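Long-range contacts in activating signal cointegrator 1 complex subunit 2 (Homo sapiens, PDB 6YXQ), which binds polyubiquitin chains and recruits the helicase subunit ASCC3 and ALKBH3 to sites of DNA alkylation damage, and also helps rescue stalled ribosomes: residues B[42-47]-B[59-63]; B[269-275]-B[329-334]. One frame throughout, in Å; residues are numbered along the deposited sequence.

Interaction 1 of 2, residues B[42-47]-B[59-63]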
ATOM      1  N   VAL B  42       7.749   5.264 -13.200  1.00 83.55           N
ATOM      2  CA  VAL B  42       7.922   3.852 -13.511  1.00 95.58           C
ATOM      3  C   VAL B  42       7.111   3.004 -12.539  1.00 99.24           C
ATOM      4  O   VAL B  42       6.734   3.435 -11.446  1.00 86.68           O
ATOM      5  CB  VAL B  42       9.403   3.418 -13.504  1.00 94.47           C
ATOM      6  CG1 VAL B  42      10.192   4.280 -14.429  1.00 89.28           C
ATOM      7  CG2 VAL B  42       9.980   3.452 -12.092  1.00 83.12           C
ATOM      8  N   LEU B  43       6.848   1.770 -12.952  1.00 93.39           N
ATOM      9  CA  LEU B  43       6.083   0.837 -12.149  1.00 81.31           C
ATOM     10  C   LEU B  43       6.941   0.266 -11.028  1.00 93.08           C
ATOM     11  O   LEU B  43       8.174   0.309 -11.063  1.00 96.99           O
ATOM     12  CB  LEU B  43       5.541  -0.295 -13.021  1.00 68.99           C
ATOM     13  CG  LEU B  43       4.765   0.183 -14.244  1.00 81.53           C
ATOM     14  CD1 LEU B  43       5.026  -0.731 -15.423  1.00 87.38           C
ATOM     15  CD2 LEU B  43       3.274   0.276 -13.948  1.00 81.47           C
ATOM     16  N   TYR B  44       6.263  -0.286 -10.027  1.00 97.28           N
ATOM     17  CA  TYR B  44       6.901  -0.848  -8.847  1.00 83.88           C
ATOM     18  C   TYR B  44       6.973  -2.366  -8.974  1.00 89.04           C
ATOM     19  O   TYR B  44       5.988  -3.012  -9.350  1.00 89.88           O
ATOM     20  CB  TYR B  44       6.134  -0.444  -7.584  1.00 66.84           C
ATOM     21  CG  TYR B  44       6.590  -1.134  -6.318  1.00 75.18           C
ATOM     22  CD1 TYR B  44       6.069  -2.369  -5.946  1.00 76.96           C
ATOM     23  CD2 TYR B  44       7.534  -0.548  -5.487  1.00 80.31           C
ATOM     24  CE1 TYR B  44       6.483  -3.004  -4.792  1.00 73.76           C
ATOM     25  CE2 TYR B  44       7.951  -1.176  -4.329  1.00 86.00           C
ATOM     26  CZ  TYR B  44       7.422  -2.403  -3.988  1.00 81.45           C
ATOM     27  OH  TYR B  44       7.833  -3.028  -2.837  1.00 87.95           O
ATOM     28  N   LYS B  45       8.143  -2.926  -8.673  1.00 79.24           N
ATOM     29  CA  LYS B  45       8.315  -4.359  -8.556  1.00 79.11           C
ATOM     30  C   LYS B  45       8.857  -4.692  -7.171  1.00 91.97           C
ATOM     31  O   LYS B  45       9.739  -3.989  -6.667  1.00102.16           O
ATOM     32  CB  LYS B  45       9.270  -4.895  -9.636  1.00 88.45           C
ATOM     33  CG  LYS B  45       8.860  -4.560 -11.067  1.00101.17           C
ATOM     34  CD  LYS B  45       9.099  -5.733 -12.013  1.00116.93           C
ATOM     35  CE  LYS B  45       9.210  -5.275 -13.464  1.00121.31           C
ATOM     36  NZ  LYS B  45       7.878  -4.968 -14.066  1.00124.99           N
ATOM     37  N   PRO B  46       8.346  -5.736  -6.528  1.00 88.24           N
ATOM     38  CA  PRO B  46       8.770  -6.055  -5.159  1.00 82.48           C
ATOM     39  C   PRO B  46      10.163  -6.657  -5.139  1.00 87.24           C
ATOM     40  O   PRO B  46      10.670  -7.106  -6.179  1.00 92.36           O
ATOM     41  CB  PRO B  46       7.713  -7.069  -4.696  1.00 83.92           C
ATOM     42  CG  PRO B  46       7.252  -7.715  -5.960  1.00 88.85           C
ATOM     43  CD  PRO B  46       7.293  -6.645  -7.013  1.00 89.09           C
ATOM     44  N   PRO B  47      10.813  -6.685  -3.976  1.00 85.86           N
ATOM     45  CA  PRO B  47      12.204  -7.180  -3.889  1.00 97.58           C
ATOM     46  C   PRO B  47      12.298  -8.669  -4.170  1.00103.25           C
ATOM     47  O   PRO B  47      11.294  -9.391  -4.079  1.00112.51           O
ATOM     48  CB  PRO B  47      12.598  -6.862  -2.436  1.00 86.81           C
ATOM     49  CG  PRO B  47      11.316  -6.639  -1.712  1.00 73.13           C
ATOM     50  CD  PRO B  47      10.375  -6.059  -2.716  1.00 66.91           C
ATOM     51  N   TYR B  59      15.962  -4.051  -8.079  1.00 99.29           N
ATOM     52  CA  TYR B  59      14.864  -3.527  -7.277  1.00 86.82           C
ATOM     53  C   TYR B  59      15.195  -2.141  -6.741  1.00 87.95           C
ATOM     54  O   TYR B  59      14.335  -1.257  -6.734  1.00 87.64           O
ATOM     55  CB  TYR B  59      14.528  -4.471  -6.119  1.00 80.60           C
ATOM     56  CG  TYR B  59      13.860  -3.740  -4.972  1.00 85.00           C
ATOM     57  CD1 TYR B  59      12.504  -3.437  -5.016  1.00 96.13           C
ATOM     58  CD2 TYR B  59      14.590  -3.320  -3.861  1.00 79.50           C
ATOM     59  CE1 TYR B  59      11.890  -2.748  -3.978  1.00 95.59           C
ATOM     60  CE2 TYR B  59      13.984  -2.630  -2.822  1.00 75.69           C
ATOM     61  CZ  TYR B  59      12.634  -2.347  -2.888  1.00 85.60           C
ATOM     62  OH  TYR B  59      12.023  -1.663  -1.864  1.00 82.32           O
ATOM     63  N   LEU B  60      16.434  -1.936  -6.283  1.00 92.29           N
ATOM     64  CA  LEU B  60      16.809  -0.666  -5.667  1.00 87.16           C
ATOM     65  C   LEU B  60      16.738   0.478  -6.669  1.00 80.24           C
ATOM     66  O   LEU B  60      16.233   1.559  -6.357  1.00 72.90           O
ATOM     67  CB  LEU B  60      18.211  -0.765  -5.065  1.00 88.01           C
ATOM     68  CG  LEU B  60      18.313  -1.426  -3.692  1.00 88.82           C
ATOM     69  CD1 LEU B  60      19.762  -1.531  -3.257  1.00 96.84           C
ATOM     70  CD2 LEU B  60      17.498  -0.646  -2.676  1.00 88.23           C
ATOM     71  N   GLU B  61      17.247   0.258  -7.880  1.00 77.73           N
ATOM     72  CA  GLU B  61      17.159   1.262  -8.936  1.00 90.05           C
ATOM     73  C   GLU B  61      15.708   1.680  -9.171  1.00101.53           C
ATOM     74  O   GLU B  61      15.350   2.872  -9.076  1.00116.03           O
ATOM     75  CB  GLU B  61      17.782   0.698 -10.216  1.00102.60           C
ATOM     76  CG  GLU B  61      18.266   1.738 -11.212  1.00121.85           C
ATOM     77  CD  GLU B  61      18.629   1.131 -12.562  1.00135.83           C
ATOM     78  OE1 GLU B  61      19.646   1.553 -13.152  1.00137.08           O
ATOM     79  OE2 GLU B  61      17.896   0.232 -13.031  1.00142.00           O
ATOM     80  N   ARG B  62      14.854   0.691  -9.468  1.00 94.84           N
ATOM     81  CA  ARG B  62      13.445   0.991  -9.726  1.00 87.86           C
ATOM     82  C   ARG B  62      12.802   1.711  -8.536  1.00 86.59           C
ATOM     83  O   ARG B  62      12.101   2.729  -8.692  1.00 82.13           O
ATOM     84  CB  ARG B  62      12.699  -0.302 -10.041  1.00 84.13           C
ATOM     85  CG  ARG B  62      11.460  -0.108 -10.878  1.00 88.12           C
ATOM     86  CD  ARG B  62      10.991  -1.433 -11.439  1.00 85.58           C
ATOM     87  NE  ARG B  62      10.352  -1.279 -12.741  1.00 92.03           N
ATOM     88  CZ  ARG B  62      10.939  -1.573 -13.897  1.00104.32           C
ATOM     89  NH1 ARG B  62      10.287  -1.412 -15.040  1.00100.06           N
ATOM     90  NH2 ARG B  62      12.176  -2.047 -13.911  1.00116.31           N
ATOM     91  N   ALA B  63      13.053   1.207  -7.331  1.00 76.35           N
ATOM     92  CA  ALA B  63      12.409   1.758  -6.156  1.00 76.28           C
ATOM     93  C   ALA B  63      12.853   3.189  -5.887  1.00 87.10           C
ATOM     94  O   ALA B  63      12.047   3.996  -5.412  1.00100.92           O
ATOM     95  CB  ALA B  63      12.683   0.861  -4.947  1.00 81.35           C
TER

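Interaction 2 of 2, residues B[269-275]-B[329-334]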
ATOM      1  N   LEU B 269     -19.485   0.233   7.111  1.00 61.86           N
ATOM      2  CA  LEU B 269     -20.690   0.583   6.361  1.00 72.09           C
ATOM      3  C   LEU B 269     -20.881  -0.278   5.115  1.00 83.86           C
ATOM      4  O   LEU B 269     -21.976  -0.280   4.541  1.00 82.74           O
ATOM      5  CB  LEU B 269     -20.660   2.059   5.948  1.00 60.33           C
ATOM      6  CG  LEU B 269     -21.056   3.117   6.976  1.00 62.28           C
ATOM      7  CD1 LEU B 269     -20.761   4.488   6.418  1.00 84.02           C
ATOM      8  CD2 LEU B 269     -22.520   3.012   7.354  1.00 61.66           C
ATOM      9  N   ALA B 270     -19.845  -1.001   4.686  1.00 77.52           N
ATOM     10  CA  ALA B 270     -19.939  -1.827   3.492  1.00 65.61           C
ATOM     11  C   ALA B 270     -20.746  -3.094   3.730  1.00 76.29           C
ATOM     12  O   ALA B 270     -21.199  -3.716   2.760  1.00 85.52           O
ATOM     13  CB  ALA B 270     -18.533  -2.179   3.009  1.00 47.07           C
ATOM     14  N   CYS B 271     -20.970  -3.452   5.003  1.00 75.75           N
ATOM     15  CA  CYS B 271     -21.436  -4.791   5.365  1.00 67.73           C
ATOM     16  C   CYS B 271     -22.780  -5.123   4.737  1.00 71.09           C
ATOM     17  O   CYS B 271     -23.002  -6.257   4.292  1.00 74.35           O
ATOM     18  CB  CYS B 271     -21.532  -4.922   6.886  1.00 45.08           C
ATOM     19  SG  CYS B 271     -19.978  -5.043   7.760  1.00 69.92           S
ATOM     20  N   GLN B 272     -23.702  -4.160   4.719  1.00 67.81           N
ATOM     21  CA  GLN B 272     -25.005  -4.431   4.126  1.00 68.48           C
ATOM     22  C   GLN B 272     -24.862  -4.780   2.654  1.00 70.14           C
ATOM     23  O   GLN B 272     -25.488  -5.734   2.173  1.00 78.25           O
ATOM     24  CB  GLN B 272     -25.941  -3.242   4.318  1.00 63.10           C
ATOM     25  CG  GLN B 272     -27.347  -3.500   3.805  1.00 76.81           C
ATOM     26  CD  GLN B 272     -28.043  -4.662   4.508  1.00 94.01           C
ATOM     27  OE1 GLN B 272     -28.113  -5.774   3.977  1.00100.53           O
ATOM     28  NE2 GLN B 272     -28.571  -4.402   5.702  1.00103.29           N
ATOM     29  N   THR B 273     -24.016  -4.043   1.930  1.00 66.78           N
ATOM     30  CA  THR B 273     -23.709  -4.428   0.556  1.00 67.07           C
ATOM     31  C   THR B 273     -23.285  -5.888   0.487  1.00 67.53           C
ATOM     32  O   THR B 273     -23.748  -6.635  -0.382  1.00 67.02           O
ATOM     33  CB  THR B 273     -22.620  -3.519  -0.016  1.00 65.00           C
ATOM     34  OG1 THR B 273     -22.960  -2.152   0.246  1.00 74.67           O
ATOM     35  CG2 THR B 273     -22.476  -3.733  -1.517  1.00 48.38           C
ATOM     36  N   PHE B 274     -22.442  -6.324   1.431  1.00 63.28           N
ATOM     37  CA  PHE B 274     -22.049  -7.728   1.497  1.00 52.98           C
ATOM     38  C   PHE B 274     -23.253  -8.623   1.759  1.00 53.98           C
ATOM     39  O   PHE B 274     -23.458  -9.630   1.072  1.00 57.88           O
ATOM     40  CB  PHE B 274     -20.998  -7.936   2.587  1.00 53.80           C
ATOM     41  CG  PHE B 274     -19.585  -7.704   2.135  1.00 62.65           C
ATOM     42  CD1 PHE B 274     -19.090  -6.418   1.997  1.00 68.11           C
ATOM     43  CD2 PHE B 274     -18.743  -8.770   1.881  1.00 61.61           C
ATOM     44  CE1 PHE B 274     -17.784  -6.199   1.596  1.00 63.67           C
ATOM     45  CE2 PHE B 274     -17.433  -8.556   1.472  1.00 69.11           C
ATOM     46  CZ  PHE B 274     -16.953  -7.269   1.331  1.00 53.65           C
ATOM     47  N   GLN B 275     -24.069  -8.271   2.752  1.00 63.35           N
ATOM     48  CA  GLN B 275     -25.137  -9.182   3.137  1.00 59.76           C
ATOM     49  C   GLN B 275     -26.240  -9.240   2.090  1.00 66.65           C
ATOM     50  O   GLN B 275     -26.961 -10.238   2.018  1.00 71.08           O
ATOM     51  CB  GLN B 275     -25.695  -8.790   4.505  1.00 55.39           C
ATOM     52  CG  GLN B 275     -26.685  -9.795   5.078  1.00 73.97           C
ATOM     53  CD  GLN B 275     -26.173 -11.223   5.071  1.00 71.43           C
ATOM     54  OE1 GLN B 275     -24.982 -11.474   5.245  1.00 70.68           O
ATOM     55  NE2 GLN B 275     -27.081 -12.170   4.872  1.00 73.77           N
ATOM     56  N   ILE B 329     -18.913  -9.004  12.282  1.00 67.34           N
ATOM     57  CA  ILE B 329     -18.958  -7.588  11.924  1.00 59.31           C
ATOM     58  C   ILE B 329     -20.225  -7.292  11.131  1.00 71.51           C
ATOM     59  O   ILE B 329     -20.940  -6.316  11.404  1.00 70.53           O
ATOM     60  CB  ILE B 329     -17.690  -7.188  11.147  1.00 52.32           C
ATOM     61  CG1 ILE B 329     -16.479  -7.146  12.071  1.00 51.89           C
ATOM     62  CG2 ILE B 329     -17.855  -5.838  10.489  1.00 54.50           C
ATOM     63  CD1 ILE B 329     -15.169  -6.996  11.332  1.00 56.78           C
ATOM     64  N   ILE B 330     -20.539  -8.160  10.162  1.00 64.78           N
ATOM     65  CA  ILE B 330     -21.739  -7.963   9.347  1.00 57.31           C
ATOM     66  C   ILE B 330     -22.996  -8.086  10.203  1.00 73.07           C
ATOM     67  O   ILE B 330     -23.917  -7.252  10.123  1.00 83.82           O
ATOM     68  CB  ILE B 330     -21.769  -8.962   8.180  1.00 50.67           C
ATOM     69  CG1 ILE B 330     -20.549  -8.787   7.282  1.00 52.17           C
ATOM     70  CG2 ILE B 330     -23.033  -8.772   7.382  1.00 50.52           C
ATOM     71  CD1 ILE B 330     -20.459  -9.813   6.193  1.00 50.45           C
ATOM     72  N   LEU B 331     -23.066  -9.151  11.009  1.00 54.23           N
ATOM     73  CA  LEU B 331     -24.213  -9.352  11.884  1.00 46.97           C
ATOM     74  C   LEU B 331     -24.458  -8.126  12.757  1.00 67.26           C
ATOM     75  O   LEU B 331     -25.578  -7.605  12.823  1.00 68.26           O
ATOM     76  CB  LEU B 331     -23.987 -10.591  12.750  1.00 51.46           C
ATOM     77  CG  LEU B 331     -25.182 -11.057  13.578  1.00 61.78           C
ATOM     78  CD1 LEU B 331     -26.273 -11.615  12.669  1.00 62.66           C
ATOM     79  CD2 LEU B 331     -24.755 -12.082  14.612  1.00 59.29           C
ATOM     80  N   ASN B 332     -23.409  -7.654  13.437  1.00 77.42           N
ATOM     81  CA  ASN B 332     -23.542  -6.496  14.310  1.00 71.27           C
ATOM     82  C   ASN B 332     -24.025  -5.280  13.535  1.00 74.49           C
ATOM     83  O   ASN B 332     -25.005  -4.633  13.929  1.00 76.08           O
ATOM     84  CB  ASN B 332     -22.211  -6.197  14.995  1.00 63.10           C
ATOM     85  CG  ASN B 332     -22.299  -5.010  15.931  1.00 69.31           C
ATOM     86  OD1 ASN B 332     -22.811  -5.119  17.045  1.00 77.21           O
ATOM     87  ND2 ASN B 332     -21.811  -3.862  15.477  1.00 66.20           N
ATOM     88  N   GLN B 333     -23.374  -4.987  12.402  1.00 71.13           N
ATOM     89  CA  GLN B 333     -23.670  -3.760  11.672  1.00 65.98           C
ATOM     90  C   GLN B 333     -25.116  -3.721  11.193  1.00 61.21           C
ATOM     91  O   GLN B 333     -25.760  -2.667  11.246  1.00 61.04           O
ATOM     92  CB  GLN B 333     -22.713  -3.601  10.491  1.00 62.11           C
ATOM     93  CG  GLN B 333     -22.888  -2.296   9.729  1.00 65.97           C
ATOM     94  CD  GLN B 333     -22.275  -1.106  10.446  1.00 79.61           C
ATOM     95  OE1 GLN B 333     -21.394  -1.261  11.292  1.00 68.12           O
ATOM     96  NE2 GLN B 333     -22.741   0.094  10.107  1.00 82.52           N
ATOM     97  N   ILE B 334     -25.659  -4.850  10.731  1.00 67.39           N
ATOM     98  CA  ILE B 334     -26.995  -4.796  10.136  1.00 60.27           C
ATOM     99  C   ILE B 334     -28.117  -5.241  11.071  1.00 69.96           C
ATOM    100  O   ILE B 334     -29.295  -5.090  10.707  1.00 71.11           O
ATOM    101  CB  ILE B 334     -27.059  -5.603   8.825  1.00 45.19           C
ATOM    102  CG1 ILE B 334     -27.060  -7.096   9.119  1.00 56.09           C
ATOM    103  CG2 ILE B 334     -25.898  -5.229   7.939  1.00 52.44           C
ATOM    104  CD1 ILE B 334     -26.693  -7.927   7.934  1.00 60.73           C
TER

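Interaction 1 of 2, residues B[42-47]-B[59-63]
Tyr59, on helix 53-75, points its CA-CB bond at the extended segment 42-47 and meets the C-terminal half of it. Pro47 lies over one face of its ring in a CH-pi contact: CB of Pro47 sits 4.2 Å from the centroid of the Tyr59 ring, only 7° off the ring normal. At the ring edge, Lys45 O comes to 3.3 Å from Tyr59 CD1, so the extended backbone passes close by the aromatic. Tyr44 reaches the same ring with its far end, its CE2 4.3 Å from Tyr59 CE1, although its CA-CB bond points away; its OH is hydrogen-bonded to Gln120, and Met119 and Gln120 of helix 114-135 also touch Tyr59. The chain thus runs out along its own helix before turning into it: the loop after strand 25-29 packs in extended form against helix 53-75, only 11 residues separating the segments, in the largely helical N-terminal part of ASCC2 that binds ASCC3. One turn on, Arg62 also points toward the loop. Its NE gives Leu43 O a weak hydrogen bond, 3.2 Å long with an angle of 129° at the hydrogen, while its aliphatic part lies against Val42 (CG2 to Arg62 CG, 4.0 Å) and Lys45 (CG to Arg62 CD, 3.8 Å). Lys45 NZ stands 4.4 Å from Arg62 NH1, two like charges close together; Arg62 NH1 has its counter-charge in Asp32 of the ASCC3 chain. At Ala63, the CA is 6.7 Å from that of Tyr44, and its methyl turns sideways onto Met119.

Interaction 2 of 2, residues B[269-275]-B[329-334]
Cys271 pushes its thiol into helix 306-340, where SG lies 3.5 Å from Ile329 CG2 and 3.8 Å from both CA and CG1 of Ile330. The small side chain lets the backbones close in, with the CA atoms of Cys271 and Ile330 just 5.1 Å apart; Cys271 CB also meets Gln333 CB at 4.0 Å. Further along the short helix 271-275, Gln275 lays its aliphatic part across two isoleucines, CB 3.9 Å from Ile330 CG2 and CG 3.4 Å from Ile334 CD1, while its OE1 accepts a hydrogen bond from Cys280 N. Phe274 adds CB, 4.1 Å from Ile330 CD1, but its ring leads away to an edge-to-face contact with Phe279 and to Leu202 and Leu264. On the exposed margin, Gln272 NE2 approaches Ile334 CG2 at 3.6 Å and Leu269 CD2 lies 4.0 Å from Gln333 NE2. The two helical segments cross at -109°, their axes 9.3 Å apart at closest approach, so a short connecting helix between helices 243-266 and 279-300 rests nearly crosswise on the long helix of this alpha-helical domain. No hydrogen bond or salt bridge spans the segments: even the amide ends of the glutamines make none across them, so the contact rests on shape fit and van der Waals packing.

How the interactions relate
Interactions 1 and 2 use different elements on opposite sides of the chain's centre, their own centres 38 Å apart and their nearest atoms about 25 Å, so they do not touch. Both are partly buried, but interaction 1 lies further out, 24 Å from the centre of the chain against 14 Å, and ASCC3 reaches seven of its residues, whereas no other chain of the assembly touches interaction 2. Their chemistry follows suit. Residues 42-47 fold back on nearby helix 53-75 through aromatic, proline and charged side chains, with one weak hydrogen bond; 269-275 meets sequence-distant 329-334, helix against helix, through a thiol, aliphatic side chains and glutamines, with no hydrogen bond.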